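Local structure of phosphoserine aminotransferase (Bacillus alcalophilus, 1W23) at the interface of chains A and B. The protein catalyses the reversible, pyridoxal 5'-phosphate-dependent transfer of an amino group between phosphoserine and 2-oxoglutarate, the second step of serine biosynthesis from 3-phosphoglycerate. Coordinates in Å, arbitrary orientation; residue numbers count along the deposited sequence, not the author numbering. Chains: chain A/B, Phosphoserine aminotransferase.

Contact 1: the interface of chains A and B. Residues chain A 14, 19, 242, 246; chain B 26-27, 35, 37-38.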
loop_
_atom_site.group_PDB
_atom_site.type_symbol
_atom_site.label_atom_id
_atom_site.label_comp_id
_atom_site.label_asym_id
_atom_site.label_seq_id
_atom_site.Cartn_x
_atom_site.Cartn_y
_atom_site.Cartn_z
ATOM N N LEU A 14 10.542 -14.199 4.516
ATOM C CA LEU A 14 11.523 -13.278 3.930
ATOM C C LEU A 14 12.925 -13.786 4.217
ATOM O O LEU A 14 13.113 -14.555 5.183
ATOM C CB LEU A 14 11.267 -11.852 4.427
ATOM C CG LEU A 14 9.944 -11.223 3.962
ATOM C CD1 LEU A 14 9.611 -9.956 4.736
ATOM C CD2 LEU A 14 9.975 -10.845 2.493
ATOM N N LEU A 19 15.684 -8.768 6.737
ATOM C CA LEU A 19 15.036 -8.367 7.983
ATOM C C LEU A 19 16.058 -7.891 8.997
ATOM O O LEU A 19 15.784 -6.908 9.720
ATOM C CB LEU A 19 14.175 -9.507 8.555
ATOM C CG LEU A 19 12.844 -9.747 7.817
ATOM C CD1 LEU A 19 12.300 -11.118 8.222
ATOM C CD2 LEU A 19 11.853 -8.661 8.127
ATOM N N PHE A 242 8.342 2.080 2.953
ATOM C CA PHE A 242 8.955 0.964 3.705
ATOM C C PHE A 242 8.842 -0.333 2.901
ATOM O O PHE A 242 9.806 -1.136 2.870
ATOM C CB PHE A 242 8.381 0.813 5.102
ATOM C CG PHE A 242 9.203 -0.163 5.947
ATOM C CD1 PHE A 242 10.463 0.201 6.391
ATOM C CD2 PHE A 242 8.727 -1.398 6.281
ATOM C CE1 PHE A 242 11.214 -0.673 7.134
ATOM C CE2 PHE A 242 9.493 -2.283 7.037
ATOM C CZ PHE A 242 10.751 -1.908 7.497
ATOM N N MET A 246 12.013 -2.546 1.731
ATOM C CA MET A 246 12.175 -3.981 2.009
ATOM C C MET A 246 12.361 -4.762 0.726
ATOM O O MET A 246 13.159 -5.727 0.696
ATOM C CB MET A 246 10.983 -4.504 2.813
ATOM C CG MET A 246 10.989 -4.078 4.254
ATOM S SD MET A 246 12.385 -4.636 5.207
ATOM C CE MET A 246 12.399 -6.377 4.936
ATOM N N LEU B 26 10.982 -7.075 15.350
ATOM C CA LEU B 26 10.935 -7.162 13.903
ATOM C C LEU B 26 11.117 -8.596 13.389
ATOM O O LEU B 26 10.622 -8.939 12.326
ATOM C CB LEU B 26 11.945 -6.224 13.233
ATOM C CG LEU B 26 11.575 -5.835 11.800
ATOM C CD1 LEU B 26 10.464 -4.819 11.784
ATOM C CD2 LEU B 26 12.760 -5.269 11.060
ATOM N N LEU B 27 11.934 -9.413 14.101
ATOM C CA LEU B 27 12.220 -10.771 13.665
ATOM C C LEU B 27 11.296 -11.807 14.288
ATOM O O LEU B 27 11.153 -12.928 13.810
ATOM C CB LEU B 27 13.673 -11.144 13.977
ATOM C CG LEU B 27 14.784 -10.136 13.617
ATOM C CD1 LEU B 27 16.135 -10.744 13.959
ATOM C CD2 LEU B 27 14.705 -9.746 12.164
ATOM N N SER B 35 8.518 -12.397 11.609
ATOM C CA SER B 35 8.191 -10.972 11.573
ATOM C C SER B 35 6.701 -10.847 11.323
ATOM O O SER B 35 6.079 -11.684 10.648
ATOM C CB SER B 35 8.931 -10.343 10.404
ATOM O OG SER B 35 8.686 -8.931 10.336
ATOM N N MET B 37 5.770 -9.054 9.085
ATOM C CA MET B 37 5.842 -9.059 7.624
ATOM C C MET B 37 5.799 -10.431 6.980
ATOM O O MET B 37 5.692 -10.507 5.740
ATOM C CB MET B 37 7.176 -8.366 7.172
ATOM C CG MET B 37 7.126 -6.877 7.222
ATOM S SD MET B 37 8.678 -6.167 6.673
ATOM C CE MET B 37 9.440 -5.906 8.211
ATOM N N GLU B 38 5.929 -11.485 7.761
ATOM C CA GLU B 38 6.007 -12.848 7.252
ATOM C C GLU B 38 4.757 -13.665 7.597
ATOM O O GLU B 38 4.720 -14.863 7.249
ATOM C CB GLU B 38 7.240 -13.555 7.857
ATOM C CG GLU B 38 8.557 -12.981 7.432
ATOM C CD GLU B 38 9.720 -13.666 8.102
ATOM O OE1 GLU B 38 9.847 -13.513 9.355
ATOM O OE2 GLU B 38 10.495 -14.350 7.407
HETATM O O HOH W 1 13.131 -14.810 8.001
#
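B:Met37 and B:Glu38 both place CG beside their own backbone N, but B:Met37 then runs straight and bends at its sulfur (chi3 -97°), which carries the methyl CE in among A:Leu19 and A:Phe242, while B:Glu38 stays extended and brings its carboxylate to A:Leu14. The patch belongs to the homodimer interface of this class-V aminotransferase, where the 3-10 turn 36-38 of B packs on helices 16-24 and 241-256 of A. CE of B:Met37 lies 3.7 Å from CD2 of A:Leu19 and meets the ring of A:Phe242 at its edge, in the ring plane, 3.8 Å from CE2. The sulfur rests against CG of A:Met246, and CB faces CD1 of A:Leu14, whose side chain crosses the methionine nearly at a right angle. OE2 of B:Glu38 takes an almost straight hydrogen bond (176° at H) from the backbone N of A:Leu14 at 2.9 Å, on its anti lone pair. A water links the same OE2 to O of A:Leu14. OE1, also through its anti lone pair, accepts the backbone N-H of B:Ser35 (N to OE1 2.8 Å); bonds to both oxygens should restrain the carboxylate's rotation. CD1 of A:Leu19 packs against this carboxylate, and CB of A:Leu19 lies 3.7 Å from CD2 of B:Leu27. OG of B:Ser35 donates to O of B:Leu26 (2.8 Å) and accepts the N-H of B:Met37, which ties the start of the 3-10 turn to the B:Leu26 backbone.

Contact 2: the interface of chains A and B. Residues chain A 6, 8, 10-11; chain B 34, 38-40.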
loop_
_atom_site.group_PDB
_atom_site.type_symbol
_atom_site.label_atom_id
_atom_site.label_comp_id
_atom_site.label_asym_id
_atom_site.label_seq_id
_atom_site.Cartn_x
_atom_site.Cartn_y
_atom_site.Cartn_z
ATOM N N ASN A 6 8.067 -21.885 8.276
ATOM C CA ASN A 6 7.124 -20.928 7.691
ATOM C C ASN A 6 6.812 -21.240 6.224
ATOM O O ASN A 6 7.546 -20.840 5.311
ATOM C CB ASN A 6 7.652 -19.514 7.826
ATOM C CG ASN A 6 6.635 -18.476 7.362
ATOM O OD1 ASN A 6 5.547 -18.841 6.938
ATOM N ND2 ASN A 6 7.041 -17.203 7.434
ATOM N N ASN A 8 3.897 -20.217 4.889
ATOM C CA ASN A 8 2.796 -19.310 4.557
ATOM C C ASN A 8 2.763 -18.968 3.070
ATOM O O ASN A 8 3.798 -18.790 2.399
ATOM C CB ASN A 8 2.937 -18.001 5.373
ATOM C CG ASN A 8 2.344 -18.108 6.743
ATOM O OD1 ASN A 8 1.401 -18.871 6.973
ATOM N ND2 ASN A 8 2.855 -17.318 7.679
ATOM N N GLY A 10 1.302 -16.260 1.571
ATOM C CA GLY A 10 1.293 -14.869 1.153
ATOM C C GLY A 10 0.580 -14.001 2.162
ATOM O O GLY A 10 -0.638 -14.248 2.442
ATOM N N PRO A 11 1.202 -12.984 2.758
ATOM C CA PRO A 11 2.631 -12.801 2.854
ATOM C C PRO A 11 3.327 -14.067 3.412
ATOM O O PRO A 11 2.669 -15.034 3.778
ATOM C CB PRO A 11 2.777 -11.591 3.792
ATOM C CG PRO A 11 1.490 -10.885 3.638
ATOM C CD PRO A 11 0.458 -11.997 3.586
ATOM N N MET B 34 8.340 -15.317 13.672
ATOM C CA MET B 34 8.225 -14.687 12.360
ATOM C C MET B 34 8.080 -13.193 12.588
ATOM O O MET B 34 7.494 -12.733 13.569
ATOM C CB MET B 34 6.971 -15.202 11.637
ATOM C CG MET B 34 7.059 -16.674 11.229
ATOM S SD MET B 34 5.540 -17.336 10.546
ATOM C CE MET B 34 4.575 -17.522 12.037
ATOM N N GLU B 38 5.929 -11.485 7.761
ATOM C CA GLU B 38 6.007 -12.848 7.252
ATOM C C GLU B 38 4.757 -13.665 7.597
ATOM O O GLU B 38 4.720 -14.863 7.249
ATOM C CB GLU B 38 7.240 -13.555 7.857
ATOM C CG GLU B 38 8.557 -12.981 7.432
ATOM C CD GLU B 38 9.720 -13.666 8.102
ATOM O OE1 GLU B 38 9.847 -13.513 9.355
ATOM O OE2 GLU B 38 10.495 -14.350 7.407
ATOM N N LEU B 39 3.768 -13.050 8.232
ATOM C CA LEU B 39 2.504 -13.673 8.611
ATOM C C LEU B 39 1.511 -13.660 7.456
ATOM O O LEU B 39 1.413 -12.681 6.716
ATOM C CB LEU B 39 1.822 -12.927 9.744
ATOM C CG LEU B 39 2.632 -12.766 11.020
ATOM C CD1 LEU B 39 1.821 -11.867 11.978
ATOM C CD2 LEU B 39 2.964 -14.086 11.626
ATOM N N SER B 40 0.710 -14.692 7.344
ATOM C CA SER B 40 -0.441 -14.686 6.449
ATOM C C SER B 40 -1.473 -13.672 6.977
ATOM O O SER B 40 -1.699 -13.573 8.180
ATOM C CB SER B 40 -1.098 -16.113 6.473
ATOM O OG SER B 40 -2.371 -16.006 5.842
HETATM O O HOH W 2 -1.789 -16.499 3.304
#
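A:Asn8 reaches over the dimer interface of the aminotransferase to the backbone of B:Glu38 and B:Ser40, and its side chain can be followed outward. CB stands 4.1 Å from the carbonyl oxygen O of B:Glu38. With CG set beside the backbone N (chi1 -84°), the amide is directed toward chain B, and CG comes near N and CB of B:Ser40. OD1 lies against that same CB at 3.8 Å, a van der Waals approach. ND2 makes the polar contact: it donates to O of B:Glu38 at 3.1 Å, with 158° at the hydrogen. The acceptor lies close to the amide plane of A:Asn8, and the donor arrives in the carbonyl plane, on a lone pair of the oxygen. ND2 also lies 3.4 Å from the backbone N of B:Ser40, a contact not counted as a hydrogen bond. The in-plane bond to B:Glu38 probably helps to hold the amide in this rotation.

A:Asn6 approaches the same oxygen with its own ND2, but at 3.3 Å this second hydrogen bond is weak. Its OD1 accepts the backbone N of A:Asn8 at 3.0 Å, with the donor tilted 27° from the carbonyl plane. One asparagine thus steadies the backbone that carries the other, while the amide of A:Asn6 also packs on SD of B:Met34, 3.5 Å from ND2. A:Pro11, which follows a cis peptide bond, brings its ring up to O of B:Leu39 and CA of B:Ser40. The serine hydroxyl OG and O of A:Gly10 are joined through a water, giving the backbone of A a solvent-mediated tie to B. In the fold, the site lies along the N-terminal stretch of A, from strand 5-6 into the loop before helix 16-24, beside the B residues just before, in and after the 3-10 turn 36-38.

Contact 1 and contact 2 lie about 10 Å apart, measured between the centres of their C-alpha atoms, and meet at B:Glu38. This residue faces chain A in two ways: its side-chain carboxylate works in contact 1 and its backbone carbonyl in contact 2. They are neighbouring patches of the dimer interface, both using the B region around the 3-10 turn 36-38 against the N-terminal part of A; contact 1 also takes in B:Leu26, B:Leu27 and helix 241-256 of A. Because the homodimer is two-fold symmetric, both recur with the chains exchanged, so each subunit both offers its N-terminal segment and grips that of its partner.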